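Probable LRR receptor-like serine/threonine-protein kinase At4g26540 (PDB 5HZ0) acts as a cell-surface receptor kinase that binds RGF peptide hormones through its extracellular leucine-rich repeats to maintain the root stem cell niche. Local coordinates at residues Gly148-Glu153 / Leu163-Thr168; Thr465-Pro468 / Phe473-Phe476. The protein carries 5 engineered substitutions. All coordinates share one frame; numbering follows the deposited sequence.

Contact 1: Gly148-Glu153 / Leu163-Thr168; sequences GELPWE and LGLAET
Leu150 turns its CG anti to the backbone N (chi1 -180°), while Leu165 carries its CG anti to the carbonyl carbon (chi1 -60°). These torsions bring two methyl groups together in the core of the leucine-rich repeat solenoid. CD1 of Leu150 lies 3.6 Å from CD1 of Leu165, and the two side chains cross at about a right angle. The other methyl of Leu150 faces the strand: its CD2 is 4.4 Å from CD2 of Leu163. One leucine from the loop thus spans Leu163 and Leu165, two residues apart and both pointing toward it. All three are buried, and the contact between the segments is purely apolar.

Beyond Leu165 the chain bends away from the strand. Thr168 OG1 donates a hydrogen bond back to Leu165 O at 2.6 Å, tilted 19° from the carbonyl plane. This bond ties down the turn that carries Ala166 and Glu167. Leu163 to Glu167 all belong to a small-peptide recognition motif. Ala166 N hydrogen-bonds to a modified side chain of the bound peptide, and Glu167 OE2 hydrogen-bonds to the peptide backbone.

Leu170 of strand 169-172 packs on both Leu150 and Leu165. Strand 162-164 runs parallel between strands 137-139 and 186-188, hydrogen-bonded to them through the backbone of Gly164 and Leu163 respectively.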
ATOM      1  N   GLY A 148     -25.698  10.978  11.547  1.00 22.62           N
ATOM      2  CA  GLY A 148     -26.266  12.302  11.632  1.00 12.14           C
ATOM      3  C   GLY A 148     -25.191  13.335  11.457  1.00 23.66           C
ATOM      4  O   GLY A 148     -24.012  13.001  11.382  1.00 30.93           O
ATOM      5  N   GLU A 149     -25.599  14.592  11.365  1.00 20.48           N
ATOM      6  CA  GLU A 149     -24.653  15.691  11.307  1.00 23.26           C
ATOM      7  C   GLU A 149     -24.147  16.024  12.710  1.00 25.98           C
ATOM      8  O   GLU A 149     -24.850  15.823  13.698  1.00 25.09           O
ATOM      9  CB  GLU A 149     -25.305  16.922  10.671  1.00 22.81           C
ATOM     10  CG  GLU A 149     -25.357  16.894   9.152  1.00 26.09           C
ATOM     11  CD  GLU A 149     -25.662  18.260   8.544  1.00 33.46           C
ATOM     12  OE1 GLU A 149     -25.227  18.530   7.401  1.00 37.04           O
ATOM     13  OE2 GLU A 149     -26.352  19.061   9.202  1.00 37.47           O
ATOM     14  N   LEU A 150     -22.925  16.533  12.801  1.00 26.91           N
ATOM     15  CA  LEU A 150     -22.427  17.020  14.077  1.00 21.19           C
ATOM     16  C   LEU A 150     -23.308  18.201  14.470  1.00 23.14           C
ATOM     17  O   LEU A 150     -23.432  19.163  13.711  1.00 30.37           O
ATOM     18  CB  LEU A 150     -20.956  17.440  13.960  1.00 15.57           C
ATOM     19  CG  LEU A 150     -20.256  17.981  15.208  1.00 18.65           C
ATOM     20  CD1 LEU A 150     -20.103  16.902  16.283  1.00 15.70           C
ATOM     21  CD2 LEU A 150     -18.905  18.583  14.841  1.00 20.55           C
ATOM     22  N   PRO A 151     -23.944  18.123  15.647  1.00 18.74           N
ATOM     23  CA  PRO A 151     -24.905  19.172  16.002  1.00 14.83           C
ATOM     24  C   PRO A 151     -24.263  20.538  16.185  1.00 21.76           C
ATOM     25  O   PRO A 151     -23.156  20.667  16.700  1.00 23.58           O
ATOM     26  CB  PRO A 151     -25.507  18.675  17.320  1.00 13.01           C
ATOM     27  CG  PRO A 151     -24.472  17.760  17.886  1.00 21.19           C
ATOM     28  CD  PRO A 151     -23.803  17.113  16.711  1.00 22.31           C
ATOM     29  N   TRP A 152     -24.987  21.550  15.733  1.00 20.77           N
ATOM     30  CA  TRP A 152     -24.596  22.939  15.840  1.00 16.82           C
ATOM     31  C   TRP A 152     -24.167  23.289  17.276  1.00 21.62           C
ATOM     32  O   TRP A 152     -23.162  23.996  17.515  1.00 23.08           O
ATOM     33  CB  TRP A 152     -25.790  23.786  15.406  1.00 16.17           C
ATOM     34  CG  TRP A 152     -25.516  25.218  15.406  1.00 25.12           C
ATOM     35  CD1 TRP A 152     -25.821  26.108  16.391  1.00 31.61           C
ATOM     36  CD2 TRP A 152     -24.868  25.960  14.373  1.00 29.34           C
ATOM     37  NE1 TRP A 152     -25.397  27.365  16.035  1.00 36.35           N
ATOM     38  CE2 TRP A 152     -24.810  27.300  14.794  1.00 32.62           C
ATOM     39  CE3 TRP A 152     -24.325  25.622  13.129  1.00 27.37           C
ATOM     40  CZ2 TRP A 152     -24.235  28.302  14.019  1.00 28.31           C
ATOM     41  CZ3 TRP A 152     -23.749  26.618  12.366  1.00 20.60           C
ATOM     42  CH2 TRP A 152     -23.711  27.939  12.811  1.00 20.73           C
ATOM     43  N   GLU A 153     -24.898  22.737  18.238  1.00 18.70           N
ATOM     44  CA  GLU A 153     -24.680  23.055  19.649  1.00 16.59           C
ATOM     45  C   GLU A 153     -23.277  22.704  20.153  1.00 20.50           C
ATOM     46  O   GLU A 153     -22.891  23.096  21.253  1.00 21.77           O
ATOM     47  CB  GLU A 153     -25.737  22.378  20.509  1.00 17.13           C
ATOM     48  CG  GLU A 153     -27.130  22.999  20.376  1.00 23.96           C
ATOM     49  CD  GLU A 153     -27.870  22.619  19.090  1.00 24.90           C
ATOM     50  OE1 GLU A 153     -27.376  21.776  18.303  1.00 17.13           O
ATOM     51  OE2 GLU A 153     -28.962  23.174  18.880  1.00 25.74           O
ATOM     52  N   LEU A 163     -11.682  16.419  20.422  1.00 17.90           N
ATOM     53  CA  LEU A 163     -12.953  15.932  19.885  1.00 14.12           C
ATOM     54  C   LEU A 163     -12.722  14.862  18.835  1.00  8.29           C
ATOM     55  O   LEU A 163     -12.183  15.140  17.773  1.00  7.57           O
ATOM     56  CB  LEU A 163     -13.761  17.071  19.265  1.00  8.05           C
ATOM     57  CG  LEU A 163     -15.065  16.622  18.578  1.00 30.96           C
ATOM     58  CD1 LEU A 163     -16.103  16.186  19.611  1.00  9.45           C
ATOM     59  CD2 LEU A 163     -15.652  17.686  17.640  1.00  7.95           C
ATOM     60  N   GLY A 164     -13.160  13.639  19.086  1.00  9.02           N
ATOM     61  CA  GLY A 164     -13.024  12.710  18.011  1.00  8.88           C
ATOM     62  C   GLY A 164     -14.178  11.759  17.914  1.00 15.75           C
ATOM     63  O   GLY A 164     -14.694  11.163  18.859  1.00 10.50           O
ATOM     64  N   LEU A 165     -14.590  11.742  16.657  1.00 11.62           N
ATOM     65  CA  LEU A 165     -15.694  11.018  16.069  1.00 14.59           C
ATOM     66  C   LEU A 165     -15.274  10.028  14.987  1.00 16.75           C
ATOM     67  O   LEU A 165     -16.045   9.795  14.084  1.00  9.60           O
ATOM     68  CB  LEU A 165     -16.788  11.995  15.634  1.00 12.01           C
ATOM     69  CG  LEU A 165     -17.282  12.762  16.872  1.00 12.14           C
ATOM     70  CD1 LEU A 165     -17.959  14.066  16.508  1.00  9.73           C
ATOM     71  CD2 LEU A 165     -18.211  11.876  17.702  1.00 17.15           C
ATOM     72  N   ALA A 166     -14.001   9.665  14.932  1.00  9.20           N
ATOM     73  CA  ALA A 166     -13.478   8.866  13.827  1.00  8.87           C
ATOM     74  C   ALA A 166     -14.146   7.501  13.671  1.00  9.61           C
ATOM     75  O   ALA A 166     -14.601   6.911  14.638  1.00 10.42           O
ATOM     76  CB  ALA A 166     -11.972   8.696  13.967  1.00  8.45           C
ATOM     77  N   GLU A 167     -14.179   7.003  12.438  1.00  9.34           N
ATOM     78  CA  GLU A 167     -14.815   5.720  12.124  1.00 14.44           C
ATOM     79  C   GLU A 167     -16.254   5.647  12.610  1.00 12.98           C
ATOM     80  O   GLU A 167     -16.673   4.686  13.254  1.00 16.25           O
ATOM     81  CB  GLU A 167     -13.985   4.537  12.612  1.00 10.36           C
ATOM     82  CG  GLU A 167     -12.822   4.279  11.701  1.00  9.67           C
ATOM     83  CD  GLU A 167     -12.032   3.063  12.087  1.00 22.56           C
ATOM     84  OE1 GLU A 167     -12.652   2.067  12.503  1.00 23.84           O
ATOM     85  OE2 GLU A 167     -10.785   3.105  11.981  1.00 23.30           O
ATOM     86  N   THR A 168     -16.993   6.704  12.308  1.00 12.72           N
ATOM     87  CA  THR A 168     -18.413   6.739  12.562  1.00 17.57           C
ATOM     88  C   THR A 168     -19.113   7.001  11.238  1.00 18.07           C
ATOM     89  O   THR A 168     -18.475   7.164  10.197  1.00 11.26           O
ATOM     90  CB  THR A 168     -18.777   7.859  13.557  1.00 11.28           C
ATOM     91  OG1 THR A 168     -18.373   9.119  13.018  1.00 10.38           O
ATOM     92  CG2 THR A 168     -18.091   7.635  14.889  1.00 11.64           C
TER

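Contact 2: Thr465-Pro468 / Phe473-Phe476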
ATOM      1  N   THR A 465      26.234 -21.468 -14.273  1.00 66.89           N
ATOM      2  CA  THR A 465      27.156 -20.804 -13.342  1.00 62.37           C
ATOM      3  C   THR A 465      26.951 -19.301 -13.321  1.00 48.34           C
ATOM      4  O   THR A 465      27.409 -18.607 -12.412  1.00 40.94           O
ATOM      5  CB  THR A 465      28.622 -21.030 -13.747  1.00 70.19           C
ATOM      6  OG1 THR A 465      28.745 -20.907 -15.172  1.00 72.69           O
ATOM      7  CG2 THR A 465      29.103 -22.404 -13.303  1.00 72.71           C
ATOM      8  N   THR A 466      26.275 -18.805 -14.346  1.00 41.43           N
ATOM      9  CA  THR A 466      26.104 -17.383 -14.536  1.00 40.24           C
ATOM     10  C   THR A 466      24.963 -16.858 -13.669  1.00 43.57           C
ATOM     11  O   THR A 466      24.848 -15.657 -13.469  1.00 51.22           O
ATOM     12  CB  THR A 466      25.853 -17.071 -16.028  1.00 40.94           C
ATOM     13  OG1 THR A 466      26.842 -17.739 -16.821  1.00 36.93           O
ATOM     14  CG2 THR A 466      25.914 -15.575 -16.305  1.00 39.34           C
ATOM     15  N   LEU A 467      24.137 -17.749 -13.123  1.00 35.23           N
ATOM     16  CA  LEU A 467      22.944 -17.297 -12.398  1.00 27.51           C
ATOM     17  C   LEU A 467      22.835 -17.791 -10.948  1.00 20.14           C
ATOM     18  O   LEU A 467      23.174 -18.929 -10.650  1.00 16.42           O
ATOM     19  CB  LEU A 467      21.684 -17.665 -13.190  1.00 26.33           C
ATOM     20  CG  LEU A 467      21.513 -16.934 -14.532  1.00 25.05           C
ATOM     21  CD1 LEU A 467      20.262 -17.396 -15.291  1.00 18.69           C
ATOM     22  CD2 LEU A 467      21.508 -15.413 -14.341  1.00 20.81           C
ATOM     23  N   PRO A 468      22.358 -16.921 -10.040  1.00 17.28           N
ATOM     24  CA  PRO A 468      22.205 -17.304  -8.629  1.00 16.00           C
ATOM     25  C   PRO A 468      21.064 -18.275  -8.397  1.00 19.28           C
ATOM     26  O   PRO A 468      20.000 -18.129  -8.994  1.00 26.13           O
ATOM     27  CB  PRO A 468      21.924 -15.973  -7.921  1.00 10.96           C
ATOM     28  CG  PRO A 468      21.511 -15.039  -8.975  1.00  8.84           C
ATOM     29  CD  PRO A 468      22.194 -15.475 -10.237  1.00 15.10           C
ATOM     30  N   PHE A 473      11.962 -15.840 -10.429  1.00 15.43           N
ATOM     31  CA  PHE A 473      11.484 -15.343 -11.709  1.00 17.63           C
ATOM     32  C   PHE A 473      12.641 -15.012 -12.665  1.00 15.91           C
ATOM     33  O   PHE A 473      13.565 -14.285 -12.307  1.00 18.96           O
ATOM     34  CB  PHE A 473      10.589 -14.117 -11.475  1.00 20.12           C
ATOM     35  CG  PHE A 473       9.969 -13.546 -12.735  1.00 23.89           C
ATOM     36  CD1 PHE A 473      10.688 -12.687 -13.558  1.00 18.75           C
ATOM     37  CD2 PHE A 473       8.653 -13.854 -13.083  1.00 21.54           C
ATOM     38  CE1 PHE A 473      10.120 -12.159 -14.702  1.00 14.20           C
ATOM     39  CE2 PHE A 473       8.085 -13.329 -14.224  1.00 12.90           C
ATOM     40  CZ  PHE A 473       8.823 -12.479 -15.033  1.00 11.16           C
ATOM     41  N   ILE A 474      12.572 -15.533 -13.890  1.00 13.13           N
ATOM     42  CA  ILE A 474      13.540 -15.187 -14.931  1.00 12.34           C
ATOM     43  C   ILE A 474      12.835 -14.820 -16.229  1.00  5.90           C
ATOM     44  O   ILE A 474      12.096 -15.627 -16.758  1.00  9.54           O
ATOM     45  CB  ILE A 474      14.500 -16.349 -15.233  1.00  8.83           C
ATOM     46  CG1 ILE A 474      15.405 -16.626 -14.038  1.00  9.27           C
ATOM     47  CG2 ILE A 474      15.356 -16.048 -16.461  1.00  6.63           C
ATOM     48  CD1 ILE A 474      16.376 -17.748 -14.297  1.00  9.25           C
ATOM     49  N   ASP A 475      13.050 -13.608 -16.735  1.00 15.57           N
ATOM     50  CA  ASP A 475      12.568 -13.269 -18.065  1.00 11.90           C
ATOM     51  C   ASP A 475      13.695 -12.674 -18.912  1.00  7.82           C
ATOM     52  O   ASP A 475      14.065 -11.519 -18.737  1.00  9.93           O
ATOM     53  CB  ASP A 475      11.423 -12.257 -17.931  1.00 13.07           C
ATOM     54  CG  ASP A 475      10.606 -12.107 -19.211  1.00 15.95           C
ATOM     55  OD1 ASP A 475      11.061 -12.582 -20.272  1.00 15.05           O
ATOM     56  OD2 ASP A 475       9.509 -11.499 -19.150  1.00 13.01           O
ATOM     57  N   PHE A 476      14.217 -13.471 -19.843  1.00  7.57           N
ATOM     58  CA  PHE A 476      15.234 -13.048 -20.823  1.00  4.85           C
ATOM     59  C   PHE A 476      14.652 -12.850 -22.226  1.00 12.20           C
ATOM     60  O   PHE A 476      15.381 -12.736 -23.209  1.00 11.63           O
ATOM     61  CB  PHE A 476      16.444 -13.989 -20.841  1.00  7.39           C
ATOM     62  CG  PHE A 476      17.169 -14.081 -19.516  1.00  8.14           C
ATOM     63  CD1 PHE A 476      17.002 -13.106 -18.539  1.00  7.84           C
ATOM     64  CD2 PHE A 476      18.022 -15.136 -19.253  1.00  8.45           C
ATOM     65  CE1 PHE A 476      17.658 -13.193 -17.329  1.00  9.76           C
ATOM     66  CE2 PHE A 476      18.680 -15.227 -18.045  1.00 11.08           C
ATOM     67  CZ  PHE A 476      18.503 -14.253 -17.083  1.00  9.31           C
TER
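Leu467 and Phe476 point at each other from opposite directions inside the leucine-rich repeat solenoid. The loop leading into one repeat here packs against that repeat's short parallel strand and the residue after it. CD1 of Leu467 meets the edge of the Phe476 ring, near its plane, at 3.8 Å from CE2. The same methyl also touches Ile474, with Leu467 CD1 4.0 Å from Ile474 CD1. A single methyl group therefore touches both Ile474, on the strand, and Phe476, just past its end.

Ile474 divides its work between two branches. Its CG1 is anti to the carbonyl carbon (chi1 -67°), which carries CD1 to the leucine. Its CG2 turns to the Phe476 ring instead. The phenylalanine is thus met at its edge from the loop and on a face from its own segment.

Leu451 of strand 450-452 packs on both Leu467 and Phe476, linking the contact to the preceding strand. Just past strand 473-475, Phe476 O accepts hydrogen bonds from Asn479 ND2 and Asn503 ND2. Within the side-chain cluster, Ile474 CG2 sits over the centre of the Phe476 ring, 3.6 Å above its plane.

Overall arrangement
Contacts 1 and 2 belong to the same extracellular leucine-rich repeat solenoid, on opposite sides of the chain's centre. Their centres are 57 Å apart, and their nearest atoms are about 36 Å apart, so they do not touch. Each lies about 29 Å from the centre of the chain. In both, a loop residue packs on the parallel strand region that follows it in sequence. They differ in their link to the hormone. Contact 1 includes residues of a peptide-recognition motif that touch the bound peptide. Contact 2 holds no residue of the recognition motifs. The side chain of Phe476 is about 13 Å from a bound NAG (N-acetylglucosamine), which is no partner in the contact.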